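UDP-N-Acetylglucosamine 2-Epimerase (Thermus thermophilus, PDB 1V4V) probably catalyses the reversible epimerisation at C2 that interconverts UDP-N-acetylglucosamine and UDP-N-acetylmannosamine. Local coordinates at residues 295-300 / 326-331; 211-216 / 317-322. All blocks are in the same frame, centred on the assembly; numbering follows the deposited sequence. Where two conformers were deposited one is given.

How the interactions relate
Both interactions lie in the same domain of this two-domain GT-B-type chain, the one built on the parallel sheet with strand order 3-2-1-4-5-6. The centres of interaction 1 and interaction 2 are about 12 Å apart. Along the chain the segments alternate: 211-216, 295-300, 317-322, 326-331. Helix 321-332 serves both: its first turn meets 211-216, and its later turns cover strand 296-298. The loop that leads into it also touches the strand segment, with Ala317 N at 2.8 Å from Val298 O, a probable hydrogen bond. Interaction 1 is buried and packs the helix on the sheet. Interaction 2 lies at the surface and joins that helix to the start of helix 214-227.

Interaction 1. Residues 295-300 / 326-331; sequences PVVVLR and RVVKGL
Leu331 N donates to Val327 O at 2.9 Å. This bond links two residues, one helical turn apart, that face Val297 of the strand. Their helix, 321-332, packs on the parallel sheet of a Rossmann-like GT-B domain. The helix runs nearly antiparallel to strand 296-298, with an angle of 169° between the short axes and a closest approach of 10.0 Å. No hydrogen bond joins the two segments. The contact is apolar and mostly buried.

Val297 carries the strand side. Its CB points toward the helix, whereas that of Val296 points away. Val297 was deposited in two conformers, so details of its methyl contacts hold for the one described here. In it, CG1 is anti to the backbone N (chi1 171°) and faces the helix turn at Val327 and Val328. CG1 lies 4.4 Å from Val327 CG1, a loose contact. The other methyl, CG2, faces Leu331 CD2, but that approach is too short for two carbons and is doubtful. Leu331 also packs on Leu277 of strand 275-280 and on Leu338 of helix 335-343. Val327 also touches Lys315 of edge strand 314-316.

Val328 meets the strand residue at an oblique angle. Its CG2, the branch beside its own backbone N, comes to 4.1 Å from Val297 CG1.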
loop_
_atom_site.group_PDB
_atom_site.type_symbol
_atom_site.label_atom_id
_atom_site.label_comp_id
_atom_site.label_asym_id
_atom_site.label_seq_id
_atom_site.Cartn_x
_atom_site.Cartn_y
_atom_site.Cartn_z
ATOM N N PRO A 295 30.936 25.814 -0.069
ATOM C CA PRO A 295 30.428 26.642 -1.169
ATOM C C PRO A 295 30.552 25.882 -2.478
ATOM O O PRO A 295 31.540 25.177 -2.694
ATOM C CB PRO A 295 31.351 27.864 -1.145
ATOM C CG PRO A 295 31.786 27.947 0.294
ATOM C CD PRO A 295 32.039 26.492 0.632
ATOM N N VAL A 296 29.563 26.027 -3.353
ATOM C CA VAL A 296 29.608 25.330 -4.634
ATOM C C VAL A 296 29.374 26.246 -5.829
ATOM O O VAL A 296 28.431 27.045 -5.838
ATOM C CB VAL A 296 28.530 24.221 -4.711
ATOM C CG1 VAL A 296 28.616 23.499 -6.061
ATOM C CG2 VAL A 296 28.689 23.255 -3.556
ATOM N N VAL A 297 30.239 26.132 -6.831
ATOM C CA VAL A 297 30.076 26.883 -8.064
ATOM C C VAL A 297 29.713 25.847 -9.127
ATOM O O VAL A 297 30.413 24.848 -9.304
ATOM C CB VAL A 297 31.356 27.655 -8.469
ATOM C CG1 VAL A 297 31.193 28.232 -9.868
ATOM C CG2 VAL A 297 31.619 28.758 -7.487
ATOM N N VAL A 298 28.599 26.082 -9.813
ATOM C CA VAL A 298 28.105 25.154 -10.826
ATOM C C VAL A 298 28.415 25.606 -12.242
ATOM O O VAL A 298 28.056 26.708 -12.646
ATOM C CB VAL A 298 26.576 24.956 -10.681
ATOM C CG1 VAL A 298 26.059 23.972 -11.740
ATOM C CG2 VAL A 298 26.255 24.446 -9.278
ATOM N N LEU A 299 29.085 24.739 -12.994
ATOM C CA LEU A 299 29.452 25.042 -14.366
ATOM C C LEU A 299 28.321 24.693 -15.325
ATOM O O LEU A 299 28.437 23.788 -16.153
ATOM C CB LEU A 299 30.743 24.298 -14.740
ATOM C CG LEU A 299 32.062 25.056 -14.530
ATOM C CD1 LEU A 299 31.996 25.950 -13.307
ATOM C CD2 LEU A 299 33.198 24.053 -14.422
ATOM N N ARG A 300 27.222 25.424 -15.181
ATOM C CA ARG A 300 26.039 25.260 -16.014
ATOM C C ARG A 300 25.365 26.620 -16.137
ATOM O O ARG A 300 25.619 27.521 -15.338
ATOM C CB ARG A 300 25.058 24.261 -15.387
ATOM C CG ARG A 300 25.592 22.845 -15.261
ATOM C CD ARG A 300 24.450 21.859 -15.066
ATOM N NE ARG A 300 23.641 21.747 -16.277
ATOM C CZ ARG A 300 22.422 21.218 -16.324
ATOM N NH1 ARG A 300 21.854 20.745 -15.223
ATOM N NH2 ARG A 300 21.771 21.160 -17.478
ATOM N N ARG A 326 35.975 34.382 -14.693
ATOM C CA ARG A 326 35.584 35.568 -13.936
ATOM C C ARG A 326 34.825 35.231 -12.657
ATOM O O ARG A 326 35.115 35.775 -11.588
ATOM C CB ARG A 326 34.731 36.497 -14.805
ATOM C CG ARG A 326 35.490 37.125 -15.966
ATOM C CD ARG A 326 34.615 38.135 -16.715
ATOM N NE ARG A 326 35.268 38.611 -17.930
ATOM C CZ ARG A 326 34.761 39.540 -18.735
ATOM N NH1 ARG A 326 33.593 40.096 -18.452
ATOM N NH2 ARG A 326 35.424 39.912 -19.823
ATOM N N VAL A 327 33.856 34.329 -12.760
ATOM C CA VAL A 327 33.056 33.950 -11.597
ATOM C C VAL A 327 33.864 33.224 -10.527
ATOM O O VAL A 327 33.786 33.553 -9.343
ATOM C CB VAL A 327 31.859 33.071 -12.020
ATOM C CG1 VAL A 327 31.166 32.488 -10.797
ATOM C CG2 VAL A 327 30.870 33.919 -12.830
ATOM N N VAL A 328 34.642 32.232 -10.934
ATOM C CA VAL A 328 35.425 31.482 -9.960
ATOM C C VAL A 328 36.503 32.356 -9.322
ATOM O O VAL A 328 36.701 32.326 -8.105
ATOM C CB VAL A 328 36.049 30.230 -10.616
ATOM C CG1 VAL A 328 36.924 29.484 -9.615
ATOM C CG2 VAL A 328 34.927 29.306 -11.106
ATOM N N LYS A 329 37.197 33.145 -10.133
ATOM C CA LYS A 329 38.239 34.012 -9.589
ATOM C C LYS A 329 37.605 35.033 -8.639
ATOM O O LYS A 329 38.119 35.289 -7.551
ATOM C CB LYS A 329 38.985 34.733 -10.719
ATOM C CG LYS A 329 40.041 35.728 -10.229
ATOM C CD LYS A 329 40.817 36.323 -11.403
ATOM C CE LYS A 329 41.900 37.289 -10.933
ATOM N NZ LYS A 329 41.336 38.499 -10.279
ATOM N N GLY A 330 36.478 35.604 -9.051
ATOM C CA GLY A 330 35.798 36.584 -8.217
ATOM C C GLY A 330 35.371 36.015 -6.874
ATOM O O GLY A 330 35.531 36.655 -5.833
ATOM N N LEU A 331 34.833 34.801 -6.891
ATOM C CA LEU A 331 34.381 34.152 -5.666
ATOM C C LEU A 331 35.550 33.826 -4.734
ATOM O O LEU A 331 35.470 34.049 -3.526
ATOM C CB LEU A 331 33.616 32.867 -6.005
ATOM C CG LEU A 331 33.019 32.127 -4.803
ATOM C CD1 LEU A 331 32.038 33.037 -4.086
ATOM C CD2 LEU A 331 32.324 30.858 -5.267
#

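Interaction 2. Residues 211-216 / 317-322; sequences WPLLSD and AGTDPE
Asp216 and Leu213 meet Pro321 and Thr319 in two small apolar contacts. The closer one puts Asp216 CB 3.7 Å from Pro321 CG, so the methylene of the aspartate, not its carboxylate, meets the proline ring. The ring also lies beside the backbone of Asp216, with Pro321 CG 4.0 Å from Asp216 O. In the second contact one methyl of Leu213 does the touching. Leu213 CD1 is 3.9 Å from Thr319 CB. It lies near both branches of the threonine, 4.1 Å from Thr319 OG1 and 4.2 Å from Thr319 CG2. The two side chains meet at a slant. The leucine chain is extended at chi2 (-178°), which carries CD1 outward to the threonine. No hydrogen bond crosses between the segments.

Further bonds lie just beyond the contact. Thr319 OG1 sits between its backbone N and carbonyl carbon (chi1 55°) and is held by a hydrogen bond to Asn301 ND2. Asp320 is the N-cap of helix 321-332: its OD1 accepts from Gly323 N, and its CB points away from 211-216. Pro321 follows as the first residue of the helix. On the other side, Leu214 N bonds to Trp211 O at 3.1 Å, across the turn that carries Leu213.

Further along, Glu322 OE2 forms a salt bridge with Arg223 of helix 214-227, a second tie between the two helices. The buried Leu214 packs inward on Val243 and Ala246 of helix 241-251. Helix 214-227 thus lies between helix 241-251 and helix 321-332, the helix that follows edge strand 314-316.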
loop_
_atom_site.group_PDB
_atom_site.type_symbol
_atom_site.label_atom_id
_atom_site.label_comp_id
_atom_site.label_asym_id
_atom_site.label_seq_id
_atom_site.Cartn_x
_atom_site.Cartn_y
_atom_site.Cartn_z
ATOM N N TRP A 211 30.396 17.288 -22.141
ATOM C CA TRP A 211 31.507 16.554 -22.763
ATOM C C TRP A 211 32.342 17.370 -23.743
ATOM O O TRP A 211 33.545 17.549 -23.547
ATOM C CB TRP A 211 30.989 15.320 -23.520
ATOM C CG TRP A 211 30.782 14.071 -22.726
ATOM C CD1 TRP A 211 30.302 12.883 -23.203
ATOM C CD2 TRP A 211 31.058 13.862 -21.338
ATOM N NE1 TRP A 211 30.261 11.949 -22.201
ATOM C CE2 TRP A 211 30.721 12.521 -21.044
ATOM C CE3 TRP A 211 31.555 14.671 -20.311
ATOM C CZ2 TRP A 211 30.866 11.974 -19.769
ATOM C CZ3 TRP A 211 31.699 14.127 -19.047
ATOM C CH2 TRP A 211 31.355 12.791 -18.787
ATOM N N PRO A 212 31.711 17.872 -24.818
ATOM C CA PRO A 212 32.388 18.665 -25.847
ATOM C C PRO A 212 32.900 20.034 -25.419
ATOM O O PRO A 212 33.596 20.699 -26.184
ATOM C CB PRO A 212 31.333 18.760 -26.947
ATOM C CG PRO A 212 30.069 18.834 -26.165
ATOM C CD PRO A 212 30.270 17.763 -25.119
ATOM N N LEU A 213 32.553 20.450 -24.203
ATOM C CA LEU A 213 32.992 21.742 -23.682
ATOM C C LEU A 213 34.124 21.546 -22.680
ATOM O O LEU A 213 34.727 22.515 -22.218
ATOM C CB LEU A 213 31.840 22.448 -22.961
ATOM C CG LEU A 213 30.496 22.601 -23.668
ATOM C CD1 LEU A 213 29.557 23.390 -22.749
ATOM C CD2 LEU A 213 30.676 23.315 -24.999
ATOM N N LEU A 214 34.411 20.292 -22.347
ATOM C CA LEU A 214 35.442 19.986 -21.358
ATOM C C LEU A 214 36.803 20.606 -21.610
ATOM O O LEU A 214 37.437 21.087 -20.678
ATOM C CB LEU A 214 35.585 18.471 -21.189
ATOM C CG LEU A 214 34.457 17.790 -20.409
ATOM C CD1 LEU A 214 34.763 16.303 -20.282
ATOM C CD2 LEU A 214 34.315 18.423 -19.029
ATOM N N SER A 215 37.264 20.592 -22.857
ATOM C CA SER A 215 38.560 21.180 -23.158
ATOM C C SER A 215 38.538 22.686 -22.889
ATOM O O SER A 215 39.457 23.222 -22.272
ATOM C CB SER A 215 38.947 20.907 -24.612
ATOM O OG SER A 215 40.245 21.402 -24.878
ATOM N N ASP A 216 37.490 23.367 -23.354
ATOM C CA ASP A 216 37.357 24.809 -23.137
ATOM C C ASP A 216 37.229 25.116 -21.639
ATOM O O ASP A 216 37.839 26.062 -21.139
ATOM C CB ASP A 216 36.121 25.370 -23.873
ATOM C CG ASP A 216 36.318 25.478 -25.378
ATOM O OD1 ASP A 216 37.450 25.270 -25.863
ATOM O OD2 ASP A 216 35.332 25.782 -26.083
ATOM N N ALA A 317 27.989 29.544 -12.735
ATOM C CA ALA A 317 29.110 30.161 -13.420
ATOM C C ALA A 317 28.914 30.137 -14.931
ATOM O O ALA A 317 29.673 30.771 -15.665
ATOM C CB ALA A 317 30.406 29.444 -13.054
ATOM N N GLY A 318 27.896 29.411 -15.388
ATOM C CA GLY A 318 27.654 29.296 -16.816
ATOM C C GLY A 318 28.671 28.342 -17.430
ATOM O O GLY A 318 29.438 27.706 -16.706
ATOM N N THR A 319 28.679 28.229 -18.756
ATOM C CA THR A 319 29.630 27.355 -19.436
ATOM C C THR A 319 30.547 28.111 -20.391
ATOM O O THR A 319 31.323 27.502 -21.133
ATOM C CB THR A 319 28.921 26.233 -20.227
ATOM O OG1 THR A 319 27.972 26.806 -21.134
ATOM C CG2 THR A 319 28.214 25.284 -19.280
ATOM N N ASP A 320 30.456 29.437 -20.392
ATOM C CA ASP A 320 31.336 30.236 -21.236
ATOM C C ASP A 320 32.673 30.331 -20.496
ATOM O O ASP A 320 32.721 30.791 -19.358
ATOM C CB ASP A 320 30.762 31.636 -21.445
ATOM C CG ASP A 320 31.721 32.549 -22.174
ATOM O OD1 ASP A 320 32.070 33.616 -21.622
ATOM O OD2 ASP A 320 32.129 32.198 -23.302
ATOM N N PRO A 321 33.775 29.914 -21.140
ATOM C CA PRO A 321 35.118 29.943 -20.538
ATOM C C PRO A 321 35.534 31.249 -19.842
ATOM O O PRO A 321 36.016 31.224 -18.709
ATOM C CB PRO A 321 36.025 29.594 -21.715
ATOM C CG PRO A 321 35.159 28.648 -22.510
ATOM C CD PRO A 321 33.833 29.375 -22.512
ATOM N N GLU A 322 35.373 32.382 -20.514
ATOM C CA GLU A 322 35.741 33.655 -19.899
ATOM C C GLU A 322 34.879 33.898 -18.659
ATOM O O GLU A 322 35.376 34.343 -17.623
ATOM C CB GLU A 322 35.563 34.808 -20.892
ATOM C CG GLU A 322 35.767 36.193 -20.265
ATOM C CD GLU A 322 37.192 36.434 -19.804
ATOM O OE1 GLU A 322 37.413 37.390 -19.036
ATOM O OE2 GLU A 322 38.097 35.678 -20.211
#